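Local coordinates for DUF72 domain-containing protein (Thermotoga maritima, PDB 1VPQ), which is of unknown function but belongs to the DUF72 family of TIM-barrel proteins and binds sulfate ions in the crystal at the C-terminal ends of its barrel strands, at residues 54-59 / 82-87; 120-125 / 149-154; 219-224 / 252-257. All coordinates share one frame; numbering follows the deposited sequence.

Contact 1 (54-59 / 82-87); sequences ELNFTY and TVKTPG. With SO4 (sulfate ion), chain B.
Glu54 and Thr82 pass each other obliquely on the face of the sheet that lines the barrel. Thr82 OG1 lies 3.2 Å from Glu54 CG, the hydroxyl sitting between its own backbone N and carbonyl carbon (chi1 61°), where it faces the aliphatic part of the glutamate. The extended Glu54 chain carries its carboxylate past this point: OE1 forms a salt bridge with Arg203 and a hydrogen bond with Ser19, while OE2 shares the hydroxyl of Tyr201 with Thr82 OG1. The buried carboxylate thus has three polar partners, Arg203, Ser19 and Tyr201.

Asn56 and Lys84 also meet at a slant. Asn56 CG is 3.9 Å from Lys84 CD, and the amide group lies against the lysine's methylene chain. The Lys84 chain, extended beyond CG, delivers NZ to a sulfate oxygen, O4, at 2.7 Å; Gln126 is a further partner. Lys84 NZ is 5.8 Å from Glu54 OE1, close enough that the opposite charges may stabilise each other.

Phe57 and Val83 stand at about a right angle, Val83 CG1 touching the ring edge at Phe57 CE2 from 3.9 Å. Behind these pairs runs parallel pairing: Leu55 N donates to Thr82 O (2.8 Å) and Lys84 N to Leu55 O (2.9 Å). Where the strands part, a water bridges Phe57 N and Lys84 O.

The contact joins the two strands of a beta-alpha-beta unit whose helix, 65-72, packs Trp65 and Phe68 against Phe57. Strand 80-84 continues the sheet to strand 120-126, and Glu54 reaches Thr18 and Gly20 by backbone bonds, closing the barrel.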
loop_
_atom_site.group_PDB
_atom_site.type_symbol
_atom_site.label_atom_id
_atom_site.label_comp_id
_atom_site.label_asym_id
_atom_site.label_seq_id
_atom_site.Cartn_x
_atom_site.Cartn_y
_atom_site.Cartn_z
ATOM N N GLU A 54 -2.255 -3.926 -4.392
ATOM C CA GLU A 54 -2.291 -3.845 -2.937
ATOM C C GLU A 54 -3.731 -4.030 -2.466
ATOM O O GLU A 54 -4.621 -3.313 -2.906
ATOM C CB GLU A 54 -1.766 -2.484 -2.505
ATOM C CG GLU A 54 -1.731 -2.241 -1.013
ATOM C CD GLU A 54 -1.433 -0.796 -0.696
ATOM O OE1 GLU A 54 -2.391 0.004 -0.715
ATOM O OE2 GLU A 54 -0.248 -0.469 -0.442
ATOM N N LEU A 55 -3.948 -4.978 -1.554
ATOM C CA LEU A 55 -5.300 -5.358 -1.139
ATOM C C LEU A 55 -5.604 -5.133 0.346
ATOM O O LEU A 55 -4.722 -5.179 1.199
ATOM C CB LEU A 55 -5.557 -6.821 -1.507
ATOM C CG LEU A 55 -5.605 -7.084 -3.019
ATOM C CD1 LEU A 55 -5.500 -8.558 -3.325
ATOM C CD2 LEU A 55 -6.871 -6.503 -3.635
ATOM N N ASN A 56 -6.879 -4.875 0.625
ATOM C CA ASN A 56 -7.381 -4.761 1.981
ATOM C C ASN A 56 -8.697 -5.517 2.078
ATOM O O ASN A 56 -9.743 -5.028 1.646
ATOM C CB ASN A 56 -7.574 -3.292 2.368
ATOM C CG ASN A 56 -8.133 -3.114 3.778
ATOM O OD1 ASN A 56 -7.896 -3.928 4.673
ATOM N ND2 ASN A 56 -8.874 -2.033 3.978
ATOM N N PHE A 57 -8.632 -6.715 2.650
ATOM C CA PHE A 57 -9.791 -7.586 2.746
ATOM C C PHE A 57 -10.607 -7.230 3.963
ATOM O O PHE A 57 -10.122 -7.307 5.087
ATOM C CB PHE A 57 -9.357 -9.048 2.830
ATOM C CG PHE A 57 -8.563 -9.498 1.648
ATOM C CD1 PHE A 57 -9.197 -9.849 0.467
ATOM C CD2 PHE A 57 -7.177 -9.549 1.707
ATOM C CE1 PHE A 57 -8.461 -10.253 -0.636
ATOM C CE2 PHE A 57 -6.436 -9.956 0.615
ATOM C CZ PHE A 57 -7.076 -10.308 -0.559
ATOM N N THR A 58 -11.845 -6.822 3.725
ATOM C CA THR A 58 -12.795 -6.574 4.796
ATOM C C THR A 58 -14.093 -7.283 4.424
ATOM O O THR A 58 -14.129 -8.042 3.454
ATOM C CB THR A 58 -13.040 -5.071 4.979
ATOM O OG1 THR A 58 -13.832 -4.577 3.895
ATOM C CG2 THR A 58 -11.723 -4.309 5.033
ATOM N N TYR A 59 -15.153 -7.035 5.188
ATOM C CA TYR A 59 -16.480 -7.569 4.871
ATOM C C TYR A 59 -17.337 -6.531 4.149
ATOM O O TYR A 59 -18.519 -6.758 3.907
ATOM C CB TYR A 59 -17.176 -8.022 6.142
ATOM C CG TYR A 59 -16.276 -8.813 7.063
ATOM C CD1 TYR A 59 -16.133 -10.194 6.914
ATOM C CD2 TYR A 59 -15.560 -8.178 8.083
ATOM C CE1 TYR A 59 -15.308 -10.924 7.758
ATOM C CE2 TYR A 59 -14.733 -8.898 8.930
ATOM C CZ TYR A 59 -14.612 -10.271 8.764
ATOM O OH TYR A 59 -13.793 -10.987 9.600
ATOM N N THR A 82 0.395 -7.189 -2.327
ATOM C CA THR A 82 0.680 -6.797 -0.950
ATOM C C THR A 82 -0.648 -6.684 -0.214
ATOM O O THR A 82 -1.698 -6.488 -0.837
ATOM C CB THR A 82 1.398 -5.450 -0.873
ATOM O OG1 THR A 82 0.564 -4.431 -1.438
ATOM C CG2 THR A 82 2.725 -5.499 -1.618
ATOM N N VAL A 83 -0.608 -6.814 1.108
ATOM C CA VAL A 83 -1.840 -6.905 1.898
ATOM C C VAL A 83 -1.769 -6.029 3.140
ATOM O O VAL A 83 -0.744 -5.981 3.811
ATOM C CB VAL A 83 -2.133 -8.368 2.349
ATOM C CG1 VAL A 83 -3.587 -8.525 2.786
ATOM C CG2 VAL A 83 -1.861 -9.325 1.238
ATOM N N LYS A 84 -2.877 -5.356 3.448
ATOM C CA LYS A 84 -2.998 -4.617 4.701
ATOM C C LYS A 84 -3.266 -5.572 5.869
ATOM O O LYS A 84 -4.062 -6.510 5.743
ATOM C CB LYS A 84 -4.115 -3.570 4.617
ATOM C CG LYS A 84 -3.707 -2.275 3.950
ATOM C CD LYS A 84 -4.726 -1.182 4.219
ATOM C CE LYS A 84 -4.215 0.188 3.795
ATOM N NZ LYS A 84 -5.154 1.281 4.196
ATOM N N THR A 85 -2.605 -5.320 7.002
ATOM C CA THR A 85 -2.896 -6.022 8.258
ATOM C C THR A 85 -4.345 -5.743 8.647
ATOM O O THR A 85 -4.950 -4.790 8.140
ATOM C CB THR A 85 -2.005 -5.543 9.443
ATOM O OG1 THR A 85 -2.282 -4.165 9.732
ATOM C CG2 THR A 85 -0.516 -5.731 9.154
ATOM N N PRO A 86 -4.905 -6.553 9.570
ATOM C CA PRO A 86 -6.259 -6.242 10.038
ATOM C C PRO A 86 -6.327 -4.845 10.657
ATOM O O PRO A 86 -5.304 -4.317 11.113
ATOM C CB PRO A 86 -6.537 -7.327 11.087
ATOM C CG PRO A 86 -5.577 -8.424 10.779
ATOM C CD PRO A 86 -4.358 -7.754 10.227
ATOM N N GLY A 87 -7.517 -4.256 10.636
ATOM C CA GLY A 87 -7.748 -2.907 11.151
ATOM C C GLY A 87 -7.507 -2.740 12.640
ATOM O O GLY A 87 -7.124 -1.666 13.084
HETATM S S SO4 B . -4.929 4.790 3.210
HETATM O O1 SO4 B . -3.647 5.097 3.837
HETATM O O2 SO4 B . -5.999 4.824 4.200
HETATM O O3 SO4 B . -5.184 5.792 2.186
HETATM O O4 SO4 B . -4.877 3.447 2.641
HETATM O O HOH W 1 -6.386 -7.295 4.701
#

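Contact 2 (120-125 / 149-154); sequences LKMTLA and PYELAV
The carboxylate of Glu151 meets Met122, its OE1 lying 3.9 Å from Met122 CE where the two side chains slant across each other. Its neighbour Tyr150 carries the other flat group: Pro149 CG sits 3.9 Å above the centre of one face of the Tyr150 ring, and the side chain goes on to pack against Thr108 and Glu112 of helix 101-116.

Met122 owes its reach to its shape. CG is anti to the backbone N (chi1 -173°), and the chain then bends at chi2 and chi3, which curls the thioether back over the neighbouring strand. Met122 SD lies 3.8 Å from Ala153 CB and slightly nearer the Leu152 carbonyl carbon. The Ala153 methyl packs against both CG and SD of Met122.

Strands 120-126 and 152-155 are the outer members of a beta-alpha-beta unit completed by helix 135-147, the repeating element of a TIM barrel. Their parallel pairing has the staggered pattern expected of such units: Thr123 N donates to Glu151 O at 3.0 Å, Ala153 N returns a bond to Thr123 O, and Ala125 N donates to Ala153 O in an almost straight bond (174°). The strand axes diverge by 32°, in keeping with the twist of a barrel wall.

Leu124 and Ala153 point into the barrel, where Val178 of strand 176-181 touches both. Thr123, Ala125, Leu152 and Val154 turn to the opposite face. There Ala125 CB meets Val154 CG2 at 4.1 Å, and Thr123 OG1 is hydrogen-bonded to Tyr148.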
loop_
_atom_site.group_PDB
_atom_site.type_symbol
_atom_site.label_atom_id
_atom_site.label_comp_id
_atom_site.label_asym_id
_atom_site.label_seq_id
_atom_site.Cartn_x
_atom_site.Cartn_y
_atom_site.Cartn_z
ATOM N N LEU A 120 2.569 -13.412 -2.181
ATOM C CA LEU A 120 2.620 -12.300 -1.242
ATOM C C LEU A 120 4.029 -11.742 -1.121
ATOM O O LEU A 120 4.945 -12.443 -0.695
ATOM C CB LEU A 120 2.127 -12.742 0.136
ATOM C CG LEU A 120 2.126 -11.652 1.218
ATOM C CD1 LEU A 120 1.428 -10.396 0.738
ATOM C CD2 LEU A 120 1.473 -12.145 2.496
ATOM N N LYS A 121 4.182 -10.471 -1.486
ATOM C CA LYS A 121 5.482 -9.794 -1.478
ATOM C C LYS A 121 5.740 -8.999 -0.192
ATOM O O LYS A 121 6.895 -8.836 0.215
ATOM C CB LYS A 121 5.592 -8.849 -2.686
ATOM C CG LYS A 121 5.701 -9.545 -4.042
ATOM C CD LYS A 121 7.067 -10.149 -4.273
ATOM C CE LYS A 121 7.428 -10.186 -5.749
ATOM N NZ LYS A 121 8.700 -10.916 -5.988
ATOM N N MET A 122 4.675 -8.493 0.428
ATOM C CA MET A 122 4.799 -7.585 1.574
ATOM C C MET A 122 3.467 -7.410 2.303
ATOM O O MET A 122 2.402 -7.425 1.683
ATOM C CB MET A 122 5.302 -6.217 1.092
ATOM C CG MET A 122 5.644 -5.190 2.175
ATOM S SD MET A 122 7.250 -5.400 2.952
ATOM C CE MET A 122 8.412 -5.375 1.593
ATOM N N THR A 123 3.545 -7.255 3.626
ATOM C CA THR A 123 2.380 -6.908 4.444
ATOM C C THR A 123 2.502 -5.460 4.908
ATOM O O THR A 123 3.568 -5.022 5.321
ATOM C CB THR A 123 2.216 -7.866 5.643
ATOM O OG1 THR A 123 1.937 -9.179 5.149
ATOM C CG2 THR A 123 1.060 -7.439 6.551
ATOM N N LEU A 124 1.401 -4.721 4.821
ATOM C CA LEU A 124 1.400 -3.288 5.106
ATOM C C LEU A 124 0.648 -2.979 6.387
ATOM O O LEU A 124 -0.523 -3.358 6.541
ATOM C CB LEU A 124 0.761 -2.513 3.954
ATOM C CG LEU A 124 0.607 -0.998 4.136
ATOM C CD1 LEU A 124 1.962 -0.286 4.121
ATOM C CD2 LEU A 124 -0.308 -0.418 3.074
ATOM N N ALA A 125 1.323 -2.277 7.294
ATOM C CA ALA A 125 0.685 -1.725 8.480
ATOM C C ALA A 125 0.647 -0.214 8.346
ATOM O O ALA A 125 1.664 0.460 8.541
ATOM C CB ALA A 125 1.447 -2.142 9.739
ATOM N N PRO A 149 6.542 -12.724 11.614
ATOM C CA PRO A 149 7.912 -12.977 11.136
ATOM C C PRO A 149 8.167 -12.856 9.622
ATOM O O PRO A 149 9.205 -13.322 9.156
ATOM C CB PRO A 149 8.138 -14.432 11.553
ATOM C CG PRO A 149 6.802 -15.053 11.349
ATOM C CD PRO A 149 5.772 -13.980 11.686
ATOM N N TYR A 150 7.254 -12.257 8.866
ATOM C CA TYR A 150 7.421 -12.154 7.420
ATOM C C TYR A 150 7.586 -10.705 7.005
ATOM O O TYR A 150 7.511 -9.808 7.835
ATOM C CB TYR A 150 6.239 -12.801 6.701
ATOM C CG TYR A 150 6.043 -14.234 7.114
ATOM C CD1 TYR A 150 7.046 -15.170 6.912
ATOM C CD2 TYR A 150 4.875 -14.648 7.732
ATOM C CE1 TYR A 150 6.894 -16.482 7.299
ATOM C CE2 TYR A 150 4.709 -15.972 8.125
ATOM C CZ TYR A 150 5.725 -16.879 7.903
ATOM O OH TYR A 150 5.576 -18.185 8.285
ATOM N N GLU A 151 7.820 -10.482 5.717
ATOM C CA GLU A 151 8.113 -9.147 5.213
ATOM C C GLU A 151 7.045 -8.138 5.647
ATOM O O GLU A 151 5.881 -8.271 5.288
ATOM C CB GLU A 151 8.262 -9.160 3.686
ATOM C CG GLU A 151 9.590 -9.723 3.182
ATOM C CD GLU A 151 10.777 -8.790 3.388
ATOM O OE1 GLU A 151 10.582 -7.661 3.880
ATOM O OE2 GLU A 151 11.919 -9.191 3.063
ATOM N N LEU A 152 7.482 -7.139 6.417
ATOM C CA LEU A 152 6.619 -6.100 6.973
ATOM C C LEU A 152 7.057 -4.691 6.551
ATOM O O LEU A 152 8.253 -4.399 6.469
ATOM C CB LEU A 152 6.625 -6.189 8.506
ATOM C CG LEU A 152 5.589 -5.346 9.254
ATOM C CD1 LEU A 152 4.173 -5.811 8.954
ATOM C CD2 LEU A 152 5.844 -5.371 10.746
ATOM N N ALA A 153 6.063 -3.843 6.282
ATOM C CA ALA A 153 6.261 -2.426 5.977
ATOM C C ALA A 153 5.293 -1.573 6.776
ATOM O O ALA A 153 4.144 -1.973 7.016
ATOM C CB ALA A 153 6.085 -2.146 4.484
ATOM N N VAL A 154 5.770 -0.398 7.191
ATOM C CA VAL A 154 4.975 0.521 8.017
ATOM C C VAL A 154 4.897 1.934 7.412
ATOM O O VAL A 154 5.903 2.491 6.948
ATOM C CB VAL A 154 5.509 0.585 9.493
ATOM C CG1 VAL A 154 4.873 1.752 10.262
ATOM C CG2 VAL A 154 5.235 -0.733 10.237
#

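Contact 3 (219-224 / 252-257); sequences RYDYLY and NCYKGQ. With SO4 (sulfate ion), chain C; SO4 (sulfate ion), chain B.
Asn252 ties its segment to the facing loop through one nearly straight hydrogen bond, ND2 to Tyr222 O at 2.7 Å. The acceptor lies in the plane of the asparagine amide, whereas the donor is tilted 34° from the plane of the carbonyl. A second acceptor for ND2 is Asn261 of helix 257-270.

Flat groups supply the next kind of contact. The carboxylate of Asp221 approaches the Tyr254 ring with planes 38° apart, its CG 3.4 Å from Tyr254 CD2; the aspartate CG is anti to its backbone N (chi1 -178°), which swings it to that side. Lys255 CG packs over a face of the same ring, near the rim.

Van der Waals packing centres on Gln257. Gln257 CG touches Leu223 CD1 at 3.9 Å, and Gln257 CB lies 3.4 Å from Tyr222 O. An alanine here keeps CB but removes CG and the amide, which would probably leave Leu223 less firmly packed and open a gap beside the Asp221 carboxylate.

Anion contacts come last. Tyr220 OH lies against O3 of a sulfate that Lys84, Arg157 and Arg203 hold, though the modelled distance is too short to be trusted in detail. Arg219 NH1 and NH2 make weak bonds to O4 of a second sulfate, shared with Phe129 and Arg157. Both ions probably come from the crystallisation liquor. These loops follow strands 199-204 and 245-250, at the C-terminal ends of the barrel strands where TIM-barrel proteins carry their active sites; the clustered anions are consistent with a pocket for a negatively charged ligand.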
loop_
_atom_site.group_PDB
_atom_site.type_symbol
_atom_site.label_atom_id
_atom_site.label_comp_id
_atom_site.label_asym_id
_atom_site.label_seq_id
_atom_site.Cartn_x
_atom_site.Cartn_y
_atom_site.Cartn_z
ATOM N N ARG A 219 -11.975 12.210 -0.555
ATOM C CA ARG A 219 -10.668 12.564 -0.009
ATOM C C ARG A 219 -9.511 12.294 -0.992
ATOM O O ARG A 219 -8.536 13.061 -1.043
ATOM C CB ARG A 219 -10.437 11.779 1.285
ATOM C CG ARG A 219 -9.005 11.749 1.725
ATOM C CD ARG A 219 -8.765 10.706 2.776
ATOM N NE ARG A 219 -8.954 11.227 4.124
ATOM C CZ ARG A 219 -8.524 10.616 5.225
ATOM N NH1 ARG A 219 -7.879 9.456 5.142
ATOM N NH2 ARG A 219 -8.745 11.171 6.408
ATOM N N TYR A 220 -9.627 11.203 -1.752
ATOM C CA TYR A 220 -8.604 10.783 -2.718
ATOM C C TYR A 220 -8.878 11.289 -4.142
ATOM O O TYR A 220 -8.242 10.842 -5.098
ATOM C CB TYR A 220 -8.475 9.261 -2.722
ATOM C CG TYR A 220 -8.139 8.672 -1.373
ATOM C CD1 TYR A 220 -6.818 8.615 -0.916
ATOM C CD2 TYR A 220 -9.138 8.157 -0.551
ATOM C CE1 TYR A 220 -6.510 8.068 0.333
ATOM C CE2 TYR A 220 -8.845 7.611 0.695
ATOM C CZ TYR A 220 -7.533 7.570 1.136
ATOM O OH TYR A 220 -7.255 7.029 2.375
ATOM N N ASP A 221 -9.809 12.232 -4.284
ATOM C CA ASP A 221 -10.058 12.860 -5.580
ATOM C C ASP A 221 -8.896 13.784 -5.947
ATOM O O ASP A 221 -8.845 14.949 -5.539
ATOM C CB ASP A 221 -11.382 13.627 -5.582
ATOM C CG ASP A 221 -11.694 14.242 -6.927
ATOM O OD1 ASP A 221 -11.026 13.893 -7.924
ATOM O OD2 ASP A 221 -12.620 15.076 -6.989
ATOM N N TYR A 222 -7.955 13.231 -6.706
ATOM C CA TYR A 222 -6.786 13.969 -7.169
ATOM C C TYR A 222 -6.161 13.244 -8.351
ATOM O O TYR A 222 -6.165 12.018 -8.394
ATOM C CB TYR A 222 -5.766 14.101 -6.050
ATOM C CG TYR A 222 -4.630 15.040 -6.367
ATOM C CD1 TYR A 222 -4.742 16.397 -6.113
ATOM C CD2 TYR A 222 -3.438 14.569 -6.896
ATOM C CE1 TYR A 222 -3.705 17.271 -6.400
ATOM C CE2 TYR A 222 -2.379 15.440 -7.188
ATOM C CZ TYR A 222 -2.522 16.787 -6.932
ATOM O OH TYR A 222 -1.501 17.662 -7.205
ATOM N N LEU A 223 -5.645 14.011 -9.308
ATOM C CA LEU A 223 -4.952 13.465 -10.473
ATOM C C LEU A 223 -3.586 14.127 -10.593
ATOM O O LEU A 223 -3.491 15.301 -10.960
ATOM C CB LEU A 223 -5.764 13.697 -11.757
ATOM C CG LEU A 223 -5.204 13.082 -13.057
ATOM C CD1 LEU A 223 -5.375 11.569 -13.095
ATOM C CD2 LEU A 223 -5.855 13.705 -14.267
ATOM N N TYR A 224 -2.535 13.373 -10.278
ATOM C CA TYR A 224 -1.176 13.870 -10.407
ATOM C C TYR A 224 -0.896 14.384 -11.825
ATOM O O TYR A 224 -1.273 13.753 -12.808
ATOM C CB TYR A 224 -0.168 12.770 -10.072
ATOM C CG TYR A 224 -0.015 12.468 -8.599
ATOM C CD1 TYR A 224 0.838 13.230 -7.797
ATOM C CD2 TYR A 224 -0.690 11.395 -8.010
ATOM C CE1 TYR A 224 0.999 12.951 -6.449
ATOM C CE2 TYR A 224 -0.536 11.109 -6.653
ATOM C CZ TYR A 224 0.312 11.892 -5.883
ATOM O OH TYR A 224 0.471 11.629 -4.545
ATOM N N ASN A 252 -5.097 7.190 -5.145
ATOM C CA ASN A 252 -6.067 8.218 -5.528
ATOM C C ASN A 252 -7.095 7.636 -6.476
ATOM O O ASN A 252 -7.232 8.083 -7.605
ATOM C CB ASN A 252 -5.368 9.434 -6.151
ATOM C CG ASN A 252 -4.478 9.075 -7.337
ATOM O OD1 ASN A 252 -3.741 8.093 -7.301
ATOM N ND2 ASN A 252 -4.527 9.891 -8.383
ATOM N N CYS A 253 -7.829 6.637 -5.990
ATOM C CA CYS A 253 -8.618 5.734 -6.844
ATOM C C CYS A 253 -9.976 6.286 -7.265
ATOM O O CYS A 253 -10.677 5.664 -8.063
ATOM C CB CYS A 253 -8.799 4.371 -6.148
ATOM S SG CYS A 253 -7.275 3.338 -6.062
ATOM N N TYR A 254 -10.339 7.450 -6.738
ATOM C CA TYR A 254 -11.615 8.095 -7.089
ATOM C C TYR A 254 -11.700 8.318 -8.602
ATOM O O TYR A 254 -10.876 9.036 -9.180
ATOM C CB TYR A 254 -11.750 9.427 -6.347
ATOM C CG TYR A 254 -13.058 10.165 -6.552
ATOM C CD1 TYR A 254 -14.187 9.848 -5.802
ATOM C CD2 TYR A 254 -13.153 11.208 -7.468
ATOM C CE1 TYR A 254 -15.401 10.546 -5.979
ATOM C CE2 TYR A 254 -14.353 11.908 -7.652
ATOM C CZ TYR A 254 -15.471 11.570 -6.903
ATOM O OH TYR A 254 -16.652 12.260 -7.081
ATOM N N LYS A 255 -12.682 7.671 -9.228
ATOM C CA LYS A 255 -12.939 7.781 -10.674
ATOM C C LYS A 255 -11.740 7.390 -11.564
ATOM O O LYS A 255 -11.533 7.965 -12.638
ATOM C CB LYS A 255 -13.455 9.182 -11.020
ATOM C CG LYS A 255 -14.834 9.477 -10.439
ATOM C CD LYS A 255 -15.273 10.894 -10.787
ATOM C CE LYS A 255 -16.688 11.220 -10.299
ATOM N NZ LYS A 255 -17.634 11.420 -11.421
ATOM N N GLY A 256 -10.970 6.403 -11.115
ATOM C CA GLY A 256 -9.923 5.804 -11.945
ATOM C C GLY A 256 -8.652 6.623 -12.076
ATOM O O GLY A 256 -7.769 6.273 -12.858
ATOM N N GLN A 257 -8.549 7.695 -11.295
ATOM C CA GLN A 257 -7.405 8.589 -11.347
ATOM C C GLN A 257 -6.121 7.843 -11.006
ATOM O O GLN A 257 -5.099 8.042 -11.658
ATOM C CB GLN A 257 -7.635 9.801 -10.434
ATOM C CG GLN A 257 -8.593 10.807 -11.076
ATOM C CD GLN A 257 -9.176 11.832 -10.122
ATOM O OE1 GLN A 257 -9.583 11.507 -9.008
ATOM N NE2 GLN A 257 -9.253 13.081 -10.579
HETATM S S SO4 C . -6.743 8.981 8.840
HETATM O O1 SO4 C . -7.063 7.626 8.397
HETATM O O2 SO4 C . -7.895 9.587 9.484
HETATM O O3 SO4 C . -5.662 8.938 9.813
HETATM O O4 SO4 C . -6.339 9.802 7.705
HETATM S S SO4 B . -4.929 4.790 3.210
HETATM O O1 SO4 B . -3.647 5.097 3.837
HETATM O O2 SO4 B . -5.999 4.824 4.200
HETATM O O3 SO4 B . -5.184 5.792 2.186
HETATM O O4 SO4 B . -4.877 3.447 2.641
#

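Along the chain the three contacts follow in series, each closing before the next opens. Contacts 1 and 2 have centres about 11 Å apart and are joined directly: strands 80-84 and 120-126 are neighbours, with probable hydrogen bonds from Leu124 N to Val83 O and from Thr85 N to Leu124 O. Together they make four consecutive strands of the barrel wall. Contact 3 belongs to the loops beyond the strand ends, its centre about 20 Å from that of contact 1 and 25 Å from that of contact 2. A sulfate touched by contacts 1 and 3 spans the gap, so wall and loops, remote in sequence, converge on one site, consistent with an anion pocket.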